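Local coordinates for protein rhamnogalacturonan endolyase YesW (Bacillus subtilis, PDB 2ZUX) that degrades type I rhamnogalacturonan of plant cell walls by endo-type eliminative cleavage and needs calcium or manganese for activity, at residues L132-S137 and E520-L525; D97-G102 and L163-L168; A492-N495 and P501-Q504; K140-D145 and V265-A270; L503-L508 and P545-G550. All blocks are in the same frame, centred on the assembly; numbering follows the deposited sequence.

Contact 1 of 5, residues L132-S137 and E520-L525; sequences LKWDPS and EDSSAL. With RAM (alpha-L-rhamnopyranose), chain N.
Trp-134 turns the six-membered rim of its indole toward Ser-522. CH2 of Trp-134 lies 3.6 Å from the backbone O of Ser-522. This oxygen sits at the ring edge, in the ring plane, so it meets the aromatic C-H rim and not the pi face. Next to it, CZ3 of Trp-134 touches CB of Ser-522 at 3.8 Å. The CB bond of Trp-134 does not aim at the turn. With CG anti to the carbonyl carbon (chi1 -70°) the ring reaches it all the same. NE1 on the five-membered ring binds Asp-154 OD2, which fixes how the indole is rotated. CD2 of Leu-132 stands 3.7 Å above one face of the Trp-134 indole, offset toward the rim. The other methyl of Leu-132, CD1, meets CD1 of Leu-525 tip to tip at 4.4 Å. Ser-522 OG bonds to Ala-114 N instead of meeting the indole. Asp-521 OD1 shapes the turn: it accepts from Ser-523 N, which makes an Asx turn, and also from Ser-523 OG. Asp-135 leaves strand 129-136 on the opposite side, and its OD2 accepts from O3 of the rhamnose of chain N at 2.7 Å. The chemistry is therefore divided by side. One side of the strand makes apolar and rim contacts to segment 520-525, with the polar ends satisfied elsewhere. The other side carries the substrate-binding carboxylate.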
# COMPACT_ATOMS: atom_id res chain seq x y z
N LEU A 132 -4.31 7.64 9.01
CA LEU A 132 -3.86 8.75 8.19
C LEU A 132 -2.66 9.48 8.75
O LEU A 132 -2.63 9.83 9.94
CB LEU A 132 -5.01 9.75 8.04
CG LEU A 132 -4.72 11.04 7.26
CD1 LEU A 132 -4.53 10.72 5.78
CD2 LEU A 132 -5.86 12.03 7.45
N LYS A 133 -1.67 9.71 7.89
CA LYS A 133 -0.52 10.53 8.25
C LYS A 133 -0.77 11.95 7.78
O LYS A 133 -1.13 12.18 6.62
CB LYS A 133 0.76 9.97 7.61
CG LYS A 133 2.04 10.74 7.95
CD LYS A 133 3.28 10.14 7.26
CE LYS A 133 3.28 10.48 5.78
NZ LYS A 133 4.39 9.80 5.03
N TRP A 134 -0.58 12.91 8.70
CA TRP A 134 -0.61 14.33 8.37
C TRP A 134 0.80 14.80 8.05
O TRP A 134 1.78 14.37 8.69
CB TRP A 134 -1.16 15.13 9.55
CG TRP A 134 -2.61 14.91 9.80
CD1 TRP A 134 -3.18 14.03 10.68
CD2 TRP A 134 -3.70 15.58 9.15
NE1 TRP A 134 -4.56 14.13 10.62
CE2 TRP A 134 -4.90 15.06 9.68
CE3 TRP A 134 -3.77 16.57 8.16
CZ2 TRP A 134 -6.17 15.51 9.26
CZ3 TRP A 134 -5.02 17.01 7.74
CH2 TRP A 134 -6.20 16.48 8.29
N ASP A 135 0.93 15.71 7.09
CA ASP A 135 2.23 16.23 6.70
C ASP A 135 2.29 17.73 6.92
O ASP A 135 1.44 18.46 6.39
CB ASP A 135 2.53 15.91 5.23
CG ASP A 135 4.00 16.05 4.90
OD1 ASP A 135 4.83 15.40 5.57
OD2 ASP A 135 4.31 16.79 3.95
N PRO A 136 3.29 18.20 7.67
CA PRO A 136 3.45 19.65 7.81
C PRO A 136 4.02 20.21 6.51
O PRO A 136 4.77 19.52 5.80
CB PRO A 136 4.46 19.78 8.94
CG PRO A 136 5.30 18.55 8.83
CD PRO A 136 4.33 17.46 8.40
N SER A 137 3.68 21.46 6.21
CA SER A 137 4.05 22.07 4.93
C SER A 137 5.55 22.33 4.78
O SER A 137 6.01 22.72 3.71
CB SER A 137 3.27 23.37 4.74
OG SER A 137 3.49 24.26 5.82
N GLU A 520 -8.99 19.45 -1.28
CA GLU A 520 -7.89 20.42 -1.41
C GLU A 520 -7.49 21.03 -0.06
O GLU A 520 -6.29 21.22 0.21
CB GLU A 520 -8.26 21.51 -2.43
CG GLU A 520 -8.41 20.96 -3.85
CD GLU A 520 -9.06 21.94 -4.82
OE1 GLU A 520 -9.03 23.16 -4.56
OE2 GLU A 520 -9.58 21.47 -5.86
N ASP A 521 -8.48 21.29 0.79
CA ASP A 521 -8.22 21.90 2.10
C ASP A 521 -8.03 20.90 3.25
O ASP A 521 -7.90 21.30 4.40
CB ASP A 521 -9.32 22.92 2.45
CG ASP A 521 -10.68 22.29 2.71
OD1 ASP A 521 -10.83 21.05 2.65
OD2 ASP A 521 -11.64 23.04 2.99
N SER A 522 -8.01 19.61 2.92
CA SER A 522 -7.84 18.52 3.90
C SER A 522 -8.89 18.51 5.01
O SER A 522 -8.64 18.03 6.12
CB SER A 522 -6.42 18.52 4.50
OG SER A 522 -5.45 18.29 3.50
N SER A 523 -10.08 19.03 4.71
CA SER A 523 -11.20 18.95 5.65
C SER A 523 -11.85 17.57 5.65
O SER A 523 -12.58 17.23 6.58
CB SER A 523 -12.25 20.02 5.35
OG SER A 523 -12.76 19.89 4.04
N ALA A 524 -11.58 16.79 4.61
CA ALA A 524 -12.17 15.46 4.46
C ALA A 524 -11.31 14.57 3.58
O ALA A 524 -10.51 15.06 2.78
CB ALA A 524 -13.58 15.57 3.87
N LEU A 525 -11.48 13.27 3.75
CA LEU A 525 -11.06 12.29 2.75
C LEU A 525 -12.29 11.85 1.97
O LEU A 525 -13.36 11.69 2.56
CB LEU A 525 -10.41 11.07 3.40
CG LEU A 525 -9.16 11.29 4.26
CD1 LEU A 525 -8.73 9.98 4.89
CD2 LEU A 525 -8.02 11.89 3.43
C1 RAM N . 4.74 18.62 -1.06
C2 RAM N . 4.62 17.75 0.21
C3 RAM N . 3.17 17.48 0.63
C4 RAM N . 2.33 17.13 -0.58
C5 RAM N . 2.36 18.32 -1.53
C6 RAM N . 1.47 18.10 -2.74
O1 RAM N . 4.92 19.97 -0.70
O2 RAM N . 5.30 16.53 -0.00
O3 RAM N . 3.12 16.45 1.60
O4 RAM N . 1.00 16.73 -0.27
O5 RAM N . 3.68 18.51 -2.00

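Contact 2 of 5, residues D97-G102 and L163-L168; sequences DKPAGG and LWRINL
Arg-165 reaches from strand 162-167 to the loop 97-102 and makes one direct hydrogen bond there. Its NH2 donates to the backbone O of Asp-97 at 2.7 Å. The bond is somewhat bent, 138° at the hydrogen. The oxygen lies at the edge of the guanidinium, close to its plane, and NH2 lies in the carbonyl plane. The side chain of Arg-165 leaves the strand with CG anti to the backbone N and then bends at chi3 (-58°), which brings the guanidinium to the loop. Charge adds a weaker term. OD2 of Asp-97 is 3.7 Å from Arg-165 NH2, a long salt bridge. It stands well out of the guanidinium plane, so no N-H points at it. This oxygen also pairs with Lys-162, and NE of Arg-165 pairs with Asp-154. Water 1 accepts from Arg-165 NH1 at 2.9 Å. It makes weak bonds to Asp-97 OD1 and to Lys-98 O. Packing completes the contact: CG of Pro-99 lies 3.7 Å above one face of the Arg-165 guanidinium, offset toward its rim. The loop 97-102 links strand 91-95 to strand 102-103. Strands 102-103 and 162-167 are the two edge strands of one five-stranded antiparallel sheet. The loop thus lies against that sheet, where Pro-99 and Arg-165 both touch Trp-134 of strand 129-136 and Pro-99 also meets Leu-152 of strand 152-156.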
# COMPACT_ATOMS: atom_id res chain seq x y z
N ASP A 97 -10.34 15.86 11.39
CA ASP A 97 -10.00 16.87 12.39
C ASP A 97 -8.65 17.45 12.00
O ASP A 97 -7.60 16.93 12.37
CB ASP A 97 -9.96 16.26 13.80
CG ASP A 97 -9.50 17.25 14.86
OD1 ASP A 97 -9.69 18.47 14.66
OD2 ASP A 97 -8.96 16.81 15.89
N LYS A 98 -8.68 18.51 11.20
CA LYS A 98 -7.46 19.07 10.67
C LYS A 98 -6.65 19.71 11.79
O LYS A 98 -7.16 20.57 12.51
CB LYS A 98 -7.77 20.08 9.56
CG LYS A 98 -6.56 20.59 8.79
CD LYS A 98 -7.00 21.48 7.64
CE LYS A 98 -5.81 22.06 6.90
NZ LYS A 98 -6.27 23.02 5.87
N PRO A 99 -5.39 19.28 11.95
CA PRO A 99 -4.56 19.82 13.03
C PRO A 99 -4.20 21.26 12.75
O PRO A 99 -4.00 21.64 11.60
CB PRO A 99 -3.28 18.98 12.97
CG PRO A 99 -3.56 17.86 12.02
CD PRO A 99 -4.68 18.27 11.15
N ALA A 100 -4.15 22.06 13.82
CA ALA A 100 -3.73 23.45 13.73
C ALA A 100 -2.26 23.54 13.32
O ALA A 100 -1.46 22.68 13.68
CB ALA A 100 -3.94 24.14 15.07
N GLY A 101 -1.94 24.60 12.60
CA GLY A 101 -0.56 24.89 12.21
C GLY A 101 0.29 25.28 13.40
O GLY A 101 -0.20 25.44 14.52
N GLY A 102 1.59 25.43 13.16
CA GLY A 102 2.52 25.79 14.21
C GLY A 102 3.68 26.59 13.69
O GLY A 102 3.69 27.05 12.54
N LEU A 163 -10.76 8.20 16.19
CA LEU A 163 -10.47 7.32 17.32
C LEU A 163 -9.33 7.82 18.19
O LEU A 163 -9.38 7.67 19.41
CB LEU A 163 -10.20 5.89 16.85
CG LEU A 163 -11.34 5.24 16.07
CD1 LEU A 163 -10.94 3.85 15.63
CD2 LEU A 163 -12.63 5.19 16.89
N TRP A 164 -8.31 8.40 17.55
CA TRP A 164 -7.13 8.90 18.25
C TRP A 164 -6.20 9.64 17.32
O TRP A 164 -6.33 9.57 16.10
CB TRP A 164 -6.36 7.76 18.92
CG TRP A 164 -6.10 6.54 18.07
CD1 TRP A 164 -6.81 5.37 18.08
CD2 TRP A 164 -5.05 6.35 17.11
NE1 TRP A 164 -6.27 4.47 17.20
CE2 TRP A 164 -5.18 5.04 16.59
CE3 TRP A 164 -4.00 7.15 16.64
CZ2 TRP A 164 -4.32 4.52 15.62
CZ3 TRP A 164 -3.14 6.64 15.66
CH2 TRP A 164 -3.31 5.33 15.17
N ARG A 165 -5.26 10.35 17.95
CA ARG A 165 -4.13 10.96 17.29
C ARG A 165 -2.87 10.63 18.07
O ARG A 165 -2.83 10.77 19.30
CB ARG A 165 -4.29 12.49 17.22
CG ARG A 165 -3.02 13.26 16.79
CD ARG A 165 -3.32 14.70 16.41
NE ARG A 165 -4.30 14.72 15.33
CZ ARG A 165 -5.09 15.75 15.02
NH1 ARG A 165 -5.02 16.89 15.70
NH2 ARG A 165 -5.96 15.62 14.03
N ILE A 166 -1.84 10.18 17.34
CA ILE A 166 -0.49 10.03 17.86
C ILE A 166 0.34 11.19 17.33
O ILE A 166 0.29 11.49 16.13
CB ILE A 166 0.13 8.68 17.41
CG1 ILE A 166 -0.60 7.52 18.09
CG2 ILE A 166 1.65 8.63 17.68
CD1 ILE A 166 -0.21 6.15 17.56
N ASN A 167 1.08 11.84 18.21
CA ASN A 167 2.00 12.90 17.81
C ASN A 167 3.42 12.37 17.95
O ASN A 167 3.88 12.14 19.07
CB ASN A 167 1.79 14.15 18.66
CG ASN A 167 2.68 15.30 18.22
OD1 ASN A 167 3.75 15.09 17.65
ND2 ASN A 167 2.23 16.53 18.46
N LEU A 168 4.12 12.18 16.84
CA LEU A 168 5.44 11.55 16.91
C LEU A 168 6.48 12.44 17.59
O LEU A 168 7.49 11.94 18.09
CB LEU A 168 5.90 11.06 15.54
CG LEU A 168 5.17 9.79 15.09
CD1 LEU A 168 5.27 9.61 13.60
CD2 LEU A 168 5.71 8.56 15.80
O HOH W 1 -6.99 19.05 15.40

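Contact 3 of 5, residues A492-N495 and P501-Q504; sequences AANN and PTLQ. With RAM (alpha-L-rhamnopyranose), chain N; RAM (alpha-L-rhamnopyranose), chain M.
Asn-494 and Thr-502 meet beside a classic beta bulge of the propeller, in which Thr-502 and Leu-503 both face Val-516. Asn-494 is the residue most buried by the contact. With CG anti to the carbonyl carbon (chi1 -47°), its amide oxygen comes to Thr-502. OD1 of Asn-494 lies 3.0 Å from OG1 of Thr-502. This hydroxyl is also hydrogen-bonded to Asn-115 O. Pro-501 contributes backbone: its C lies 3.9 Å from Asn-494 OD1, while its ring packs on Val-515 and Trp-517 of strand 514-519. Replacing Asn-494 by an alanine would probably leave Thr-502 OG1 without its amide neighbour and open a gap beside Pro-501. Asn-494 and Asn-495 both line the pocket of the rhamnose of chain N. CA of Asn-494 is 3.5 Å from O4 of this sugar. The same sugar is hydrogen-bonded to Asn-115. The rhamnose of chain M donates weakly from its O1 to the backbone O of Asn-495. Water 2 ties the two segments together: it donates to Ala-492 O at 2.6 Å and accepts weakly from Thr-502 N at 3.1 Å.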
# COMPACT_ATOMS: atom_id res chain seq x y z
N ALA A 492 -7.60 16.16 -4.29
CA ALA A 492 -6.20 16.43 -4.58
C ALA A 492 -5.35 15.23 -4.22
O ALA A 492 -5.64 14.50 -3.28
CB ALA A 492 -5.72 17.65 -3.82
N ALA A 493 -4.30 15.04 -5.01
CA ALA A 493 -3.28 14.06 -4.71
C ALA A 493 -2.21 14.67 -3.81
O ALA A 493 -2.25 15.87 -3.51
CB ALA A 493 -2.68 13.53 -6.01
N ASN A 494 -1.25 13.85 -3.40
CA ASN A 494 -0.25 14.23 -2.40
C ASN A 494 1.17 14.09 -2.93
O ASN A 494 1.41 13.52 -4.00
CB ASN A 494 -0.36 13.34 -1.14
CG ASN A 494 -1.78 13.18 -0.62
OD1 ASN A 494 -2.14 12.11 -0.12
ND2 ASN A 494 -2.58 14.22 -0.72
N ASN A 495 2.11 14.59 -2.15
CA ASN A 495 3.54 14.33 -2.35
C ASN A 495 4.12 14.97 -3.60
O ASN A 495 4.96 14.38 -4.28
CB ASN A 495 3.85 12.82 -2.25
CG ASN A 495 3.44 12.23 -0.91
OD1 ASN A 495 2.82 11.15 -0.85
ND2 ASN A 495 3.77 12.92 0.15
N PRO A 501 -2.41 9.16 -4.48
CA PRO A 501 -3.62 9.26 -3.69
C PRO A 501 -3.31 8.99 -2.23
O PRO A 501 -2.30 8.32 -1.92
CB PRO A 501 -4.49 8.14 -4.27
CG PRO A 501 -3.50 7.11 -4.70
CD PRO A 501 -2.35 7.91 -5.25
N THR A 502 -4.14 9.47 -1.32
CA THR A 502 -4.00 9.09 0.07
C THR A 502 -3.98 7.56 0.22
O THR A 502 -3.16 7.04 0.97
CB THR A 502 -5.07 9.81 0.94
OG1 THR A 502 -4.59 11.14 1.23
CG2 THR A 502 -5.32 9.12 2.26
N LEU A 503 -4.81 6.86 -0.55
CA LEU A 503 -4.74 5.40 -0.58
C LEU A 503 -5.49 4.88 -1.79
O LEU A 503 -6.52 5.44 -2.15
CB LEU A 503 -5.34 4.77 0.69
CG LEU A 503 -5.21 3.25 0.86
CD1 LEU A 503 -3.75 2.80 0.95
CD2 LEU A 503 -6.01 2.78 2.06
N GLN A 504 -4.95 3.84 -2.42
CA GLN A 504 -5.70 3.06 -3.40
C GLN A 504 -5.78 1.63 -2.89
O GLN A 504 -4.74 1.02 -2.60
CB GLN A 504 -5.02 3.08 -4.76
CG GLN A 504 -5.70 2.20 -5.81
CD GLN A 504 -4.88 2.13 -7.08
OE1 GLN A 504 -4.65 3.16 -7.74
NE2 GLN A 504 -4.41 0.93 -7.41
C1 RAM N . 4.74 18.62 -1.06
C2 RAM N . 4.62 17.75 0.21
C3 RAM N . 3.17 17.48 0.63
C4 RAM N . 2.33 17.13 -0.58
C5 RAM N . 2.36 18.32 -1.53
C6 RAM N . 1.47 18.10 -2.74
O1 RAM N . 4.92 19.97 -0.70
O2 RAM N . 5.30 16.53 -0.00
O3 RAM N . 3.12 16.45 1.60
O4 RAM N . 1.00 16.73 -0.27
O5 RAM N . 3.68 18.51 -2.00
C1 RAM M . 8.51 14.22 -1.94
C2 RAM M . 9.08 13.82 -3.30
C3 RAM M . 8.41 14.60 -4.43
C4 RAM M . 8.46 16.11 -4.17
C5 RAM M . 7.89 16.42 -2.79
C6 RAM M . 8.06 17.89 -2.46
O1 RAM M . 7.20 13.71 -1.79
O2 RAM M . 10.47 14.07 -3.27
O3 RAM M . 9.02 14.31 -5.68
O4 RAM M . 7.77 16.80 -5.19
O5 RAM M . 8.52 15.63 -1.78
O HOH W 2 -5.08 12.43 -1.74

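Contact 4 of 5, residues K140-D145 and V265-A270; sequences KDNSQD and VDRFLA
Asn-142 stacks on the guanidinium of Arg-267, joining a type I beta turn, Asp-141 to Gln-144, to the segment that leads into the edge strand 268-273 that begins a four-stranded propeller blade. The stack is the main packing contact. CG of Asn-142 lies 3.6 Å above the guanidinium plane of Arg-267, offset toward the rim, and the amide and guanidinium planes are 25° apart. The two side chains run past each other in opposite directions. CB of Asn-142 also touches Arg-267 NE, at 3.6 Å. A bend at chi2 (-68°) folds the arginine back so that its flat end lies along the asparagine. Charge acts at longer range. Asp-141 OD2 stands 4.2 Å from Arg-267 NH2, beyond a salt bridge, and no N-H points at it. Replacing Arg-267 by a leucine would probably leave Asn-142 without its flat partner and Asp-141 without the nearby positive charge. Hydrogen bonds within the turn hold Asp-141 itself. Its OD2 accepts from Ser-143 N, an Asx turn, and from Ser-143 OG through the anti lone pair. Arg-267 NE is bonded to Asn-263 OD1. Two waters in the guanidinium plane bridge the charges. Water 3 accepts from Arg-267 NH1 at 2.8 Å and donates to Asp-141 OD1 at 2.7 Å; water 4 accepts from Arg-267 NH2 and donates to Asp-141 OD2 at 2.6 Å.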
# COMPACT_ATOMS: atom_id res chain seq x y z
N LYS A 140 10.54 17.57 4.85
CA LYS A 140 11.83 17.66 4.18
C LYS A 140 12.28 16.36 3.53
O LYS A 140 12.12 15.28 4.12
CB LYS A 140 12.91 18.07 5.19
CG LYS A 140 12.78 19.50 5.72
CD LYS A 140 13.27 20.52 4.69
CE LYS A 140 13.01 21.96 5.14
NZ LYS A 140 11.58 22.32 4.96
N ASP A 141 12.85 16.48 2.34
CA ASP A 141 13.67 15.41 1.80
C ASP A 141 14.95 15.30 2.61
O ASP A 141 15.40 16.27 3.21
CB ASP A 141 14.01 15.66 0.33
CG ASP A 141 14.81 14.52 -0.26
OD1 ASP A 141 14.24 13.42 -0.41
OD2 ASP A 141 16.01 14.72 -0.56
N ASN A 142 15.54 14.11 2.62
CA ASN A 142 16.79 13.87 3.36
C ASN A 142 17.95 14.75 2.90
O ASN A 142 18.89 14.97 3.66
CB ASN A 142 17.19 12.40 3.26
CG ASN A 142 16.27 11.47 4.03
OD1 ASN A 142 16.73 10.63 4.81
ND2 ASN A 142 14.98 11.62 3.82
N SER A 143 17.88 15.23 1.66
CA SER A 143 18.93 16.11 1.13
C SER A 143 18.82 17.54 1.64
O SER A 143 19.75 18.33 1.45
CB SER A 143 18.91 16.11 -0.39
OG SER A 143 17.73 16.73 -0.87
N GLN A 144 17.70 17.89 2.28
CA GLN A 144 17.43 19.27 2.68
C GLN A 144 17.60 19.49 4.18
O GLN A 144 17.14 18.68 4.98
CB GLN A 144 16.00 19.64 2.32
CG GLN A 144 15.68 19.56 0.86
CD GLN A 144 14.22 19.82 0.61
OE1 GLN A 144 13.36 19.04 1.02
NE2 GLN A 144 13.92 20.94 -0.05
N ASP A 145 18.25 20.60 4.54
CA ASP A 145 18.34 21.00 5.94
C ASP A 145 17.11 21.85 6.31
O ASP A 145 16.51 22.51 5.45
CB ASP A 145 19.63 21.79 6.20
CG ASP A 145 20.90 20.98 5.88
OD1 ASP A 145 20.90 19.74 6.10
OD2 ASP A 145 21.90 21.58 5.41
N VAL A 265 21.68 7.84 6.39
CA VAL A 265 21.36 7.22 7.67
C VAL A 265 19.85 7.12 7.90
O VAL A 265 19.39 6.18 8.57
CB VAL A 265 22.04 8.00 8.84
CG1 VAL A 265 21.58 9.45 8.88
CG2 VAL A 265 21.80 7.31 10.18
N ASP A 266 19.08 8.05 7.35
CA ASP A 266 17.67 8.16 7.67
C ASP A 266 16.78 7.76 6.50
O ASP A 266 15.70 8.32 6.30
CB ASP A 266 17.35 9.57 8.17
CG ASP A 266 17.78 9.81 9.61
OD1 ASP A 266 18.11 8.83 10.32
OD2 ASP A 266 17.77 11.00 10.01
N ARG A 267 17.22 6.75 5.75
CA ARG A 267 16.45 6.22 4.63
C ARG A 267 15.75 4.96 5.08
O ARG A 267 16.34 3.88 5.11
CB ARG A 267 17.37 5.96 3.44
CG ARG A 267 17.98 7.23 2.85
CD ARG A 267 16.91 8.08 2.19
NE ARG A 267 17.52 9.22 1.50
CZ ARG A 267 16.96 9.85 0.48
NH1 ARG A 267 15.78 9.46 0.01
NH2 ARG A 267 17.59 10.87 -0.09
N PHE A 268 14.48 5.10 5.45
CA PHE A 268 13.73 3.99 6.05
C PHE A 268 12.72 3.39 5.10
O PHE A 268 12.11 4.11 4.29
CB PHE A 268 13.00 4.48 7.31
CG PHE A 268 13.91 4.99 8.38
CD1 PHE A 268 14.57 4.10 9.23
CD2 PHE A 268 14.14 6.35 8.52
CE1 PHE A 268 15.42 4.57 10.23
CE2 PHE A 268 14.99 6.83 9.51
CZ PHE A 268 15.64 5.93 10.36
N LEU A 269 12.52 2.08 5.24
CA LEU A 269 11.38 1.37 4.65
C LEU A 269 10.83 0.43 5.71
O LEU A 269 11.43 0.26 6.78
CB LEU A 269 11.78 0.61 3.38
CG LEU A 269 12.44 1.42 2.25
CD1 LEU A 269 13.03 0.47 1.21
CD2 LEU A 269 11.42 2.37 1.63
N ALA A 270 9.68 -0.17 5.43
CA ALA A 270 9.08 -1.10 6.37
C ALA A 270 8.10 -1.97 5.62
O ALA A 270 7.67 -1.63 4.51
CB ALA A 270 8.37 -0.37 7.52
O HOH W 3 15.15 11.33 -1.92
O HOH W 4 17.44 13.30 -2.28

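Contact 5 of 5, residues L503-L508 and P545-G550; sequences LQADLL and PVYRLG. With CA (calcium ion), chain E.
Tyr-547 extends its ring from the short helix 547-553 to the end of strand 503-505. CG stands anti to the backbone N (chi1 -173°), and the phenol reaches out from the helix with its oxygen foremost. OH of Tyr-547 accepts from Asp-506 N at 3.0 Å, with 145° at the hydrogen. CA of Ala-505 is 3.3 Å from the same hydroxyl oxygen. Both atoms lie near the plane of the ring, at its edge, so the strand does not cover a ring face. The hydroxyl is buried and has a second bond, to Glu-513 OE2. A backbone N-H and a carboxylate thus grip the hydroxyl together. The helix is a rare element in this beta-propeller, and the strand belongs to the sheet that also holds strands 514-519 and 524-528. Asp-506 is the centre of an inverse gamma turn just after the strand. Its CG is likewise anti to the backbone N (chi1 175°), which leads the carboxylate away from Tyr-547 and toward a calcium ion. OD1 of Asp-506 binds the calcium at 2.4 Å, and Leu-508 O binds it at 2.3 Å. Water 5 is a further ligand, and Asp-510, Arg-512 and Glu-514 complete the site. The other carboxylate oxygen of Asp-506, OD2, is hydrogen-bonded outside the two segments. The strongest polar contact of the Asp-506 side chain, the metal aside, is made to Thr-540.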
# COMPACT_ATOMS: atom_id res chain seq x y z
N LEU A 503 -4.81 6.86 -0.55
CA LEU A 503 -4.74 5.40 -0.58
C LEU A 503 -5.49 4.88 -1.79
O LEU A 503 -6.52 5.44 -2.15
CB LEU A 503 -5.34 4.77 0.69
CG LEU A 503 -5.21 3.25 0.86
CD1 LEU A 503 -3.75 2.80 0.95
CD2 LEU A 503 -6.01 2.78 2.06
N GLN A 504 -4.95 3.84 -2.42
CA GLN A 504 -5.70 3.06 -3.40
C GLN A 504 -5.78 1.63 -2.89
O GLN A 504 -4.74 1.02 -2.60
CB GLN A 504 -5.02 3.08 -4.76
CG GLN A 504 -5.70 2.20 -5.81
CD GLN A 504 -4.88 2.13 -7.08
OE1 GLN A 504 -4.65 3.16 -7.74
NE2 GLN A 504 -4.41 0.93 -7.41
N ALA A 505 -6.99 1.08 -2.75
CA ALA A 505 -7.15 -0.28 -2.24
C ALA A 505 -8.57 -0.74 -2.49
O ALA A 505 -9.51 0.06 -2.43
CB ALA A 505 -6.87 -0.34 -0.74
N ASP A 506 -8.73 -2.04 -2.72
CA ASP A 506 -10.07 -2.63 -2.69
C ASP A 506 -10.53 -2.73 -1.24
O ASP A 506 -10.29 -3.75 -0.57
CB ASP A 506 -10.09 -4.01 -3.34
CG ASP A 506 -11.44 -4.70 -3.20
OD1 ASP A 506 -12.46 -3.99 -2.99
OD2 ASP A 506 -11.47 -5.93 -3.31
N LEU A 507 -11.17 -1.68 -0.75
CA LEU A 507 -11.55 -1.63 0.66
C LEU A 507 -13.04 -1.83 0.93
O LEU A 507 -13.42 -2.01 2.07
CB LEU A 507 -11.00 -0.38 1.36
CG LEU A 507 -11.07 1.00 0.73
CD1 LEU A 507 -12.48 1.53 0.72
CD2 LEU A 507 -10.15 1.97 1.48
N LEU A 508 -13.85 -1.78 -0.12
CA LEU A 508 -15.28 -2.10 -0.00
C LEU A 508 -15.80 -2.53 -1.36
O LEU A 508 -15.12 -2.39 -2.37
CB LEU A 508 -16.10 -0.93 0.55
CG LEU A 508 -15.92 0.46 -0.03
CD1 LEU A 508 -16.73 0.65 -1.29
CD2 LEU A 508 -16.31 1.52 1.02
N PRO A 545 -2.63 -12.80 -0.87
CA PRO A 545 -1.44 -12.67 -0.03
C PRO A 545 -0.39 -11.64 -0.44
O PRO A 545 0.40 -11.27 0.41
CB PRO A 545 -0.84 -14.08 -0.04
CG PRO A 545 -1.37 -14.71 -1.28
CD PRO A 545 -2.76 -14.17 -1.42
N VAL A 546 -0.35 -11.22 -1.70
CA VAL A 546 0.60 -10.18 -2.14
C VAL A 546 -0.07 -8.81 -2.18
O VAL A 546 0.54 -7.79 -1.79
CB VAL A 546 1.23 -10.54 -3.52
CG1 VAL A 546 2.03 -9.38 -4.10
CG2 VAL A 546 2.13 -11.76 -3.38
N TYR A 547 -1.32 -8.76 -2.64
CA TYR A 547 -2.05 -7.50 -2.68
C TYR A 547 -2.21 -6.92 -1.28
O TYR A 547 -1.97 -5.73 -1.06
CB TYR A 547 -3.41 -7.68 -3.35
CG TYR A 547 -4.14 -6.37 -3.57
CD1 TYR A 547 -4.09 -5.72 -4.80
CD2 TYR A 547 -4.89 -5.80 -2.55
CE1 TYR A 547 -4.76 -4.51 -5.00
CE2 TYR A 547 -5.56 -4.61 -2.73
CZ TYR A 547 -5.50 -3.98 -3.95
OH TYR A 547 -6.19 -2.80 -4.09
N ARG A 548 -2.64 -7.74 -0.33
CA ARG A 548 -2.87 -7.25 1.03
C ARG A 548 -1.60 -6.65 1.62
O ARG A 548 -1.63 -5.62 2.31
CB ARG A 548 -3.39 -8.37 1.94
CG ARG A 548 -3.60 -7.96 3.41
CD ARG A 548 -4.64 -6.87 3.49
NE ARG A 548 -4.84 -6.28 4.81
CZ ARG A 548 -4.21 -5.20 5.27
NH1 ARG A 548 -3.24 -4.62 4.55
NH2 ARG A 548 -4.52 -4.71 6.47
N LEU A 549 -0.48 -7.30 1.35
CA LEU A 549 0.80 -6.80 1.83
C LEU A 549 1.20 -5.51 1.12
O LEU A 549 1.80 -4.64 1.74
CB LEU A 549 1.90 -7.87 1.71
CG LEU A 549 1.59 -9.16 2.49
CD1 LEU A 549 2.73 -10.15 2.31
CD2 LEU A 549 1.36 -8.89 3.96
N GLY A 550 0.85 -5.39 -0.16
CA GLY A 550 1.05 -4.14 -0.90
C GLY A 550 0.30 -2.96 -0.31
O GLY A 550 0.83 -1.84 -0.27
CA CA E . -13.87 -2.54 -4.28
O HOH W 5 -15.62 -2.25 -5.96

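How the contacts relate
All five contacts lie in the beta-propeller part of the chain. Contacts 1 and 2 have centres about 10 Å apart and touch directly: Trp-134 packs on Lys-98 CA, and Lys-98 NZ probably bonds to Asp-521 O. Contact 3 has its centre about 10 Å from that of contact 1, meets it through Thr-502 CG2, and shares the rhamnose of chain N with it. Contacts 3 and 5 share Leu-503 and Gln-504; strand 503-505 is common to both, and the calcium site lies just beyond its end. The centre of contact 4 is about 20 Å from that of contact 3 and about 21 Å from that of contact 1. Along the chain, contacts 3 and 4 are nested inside contact 1, which brings early and late parts of the propeller together round the substrate pocket.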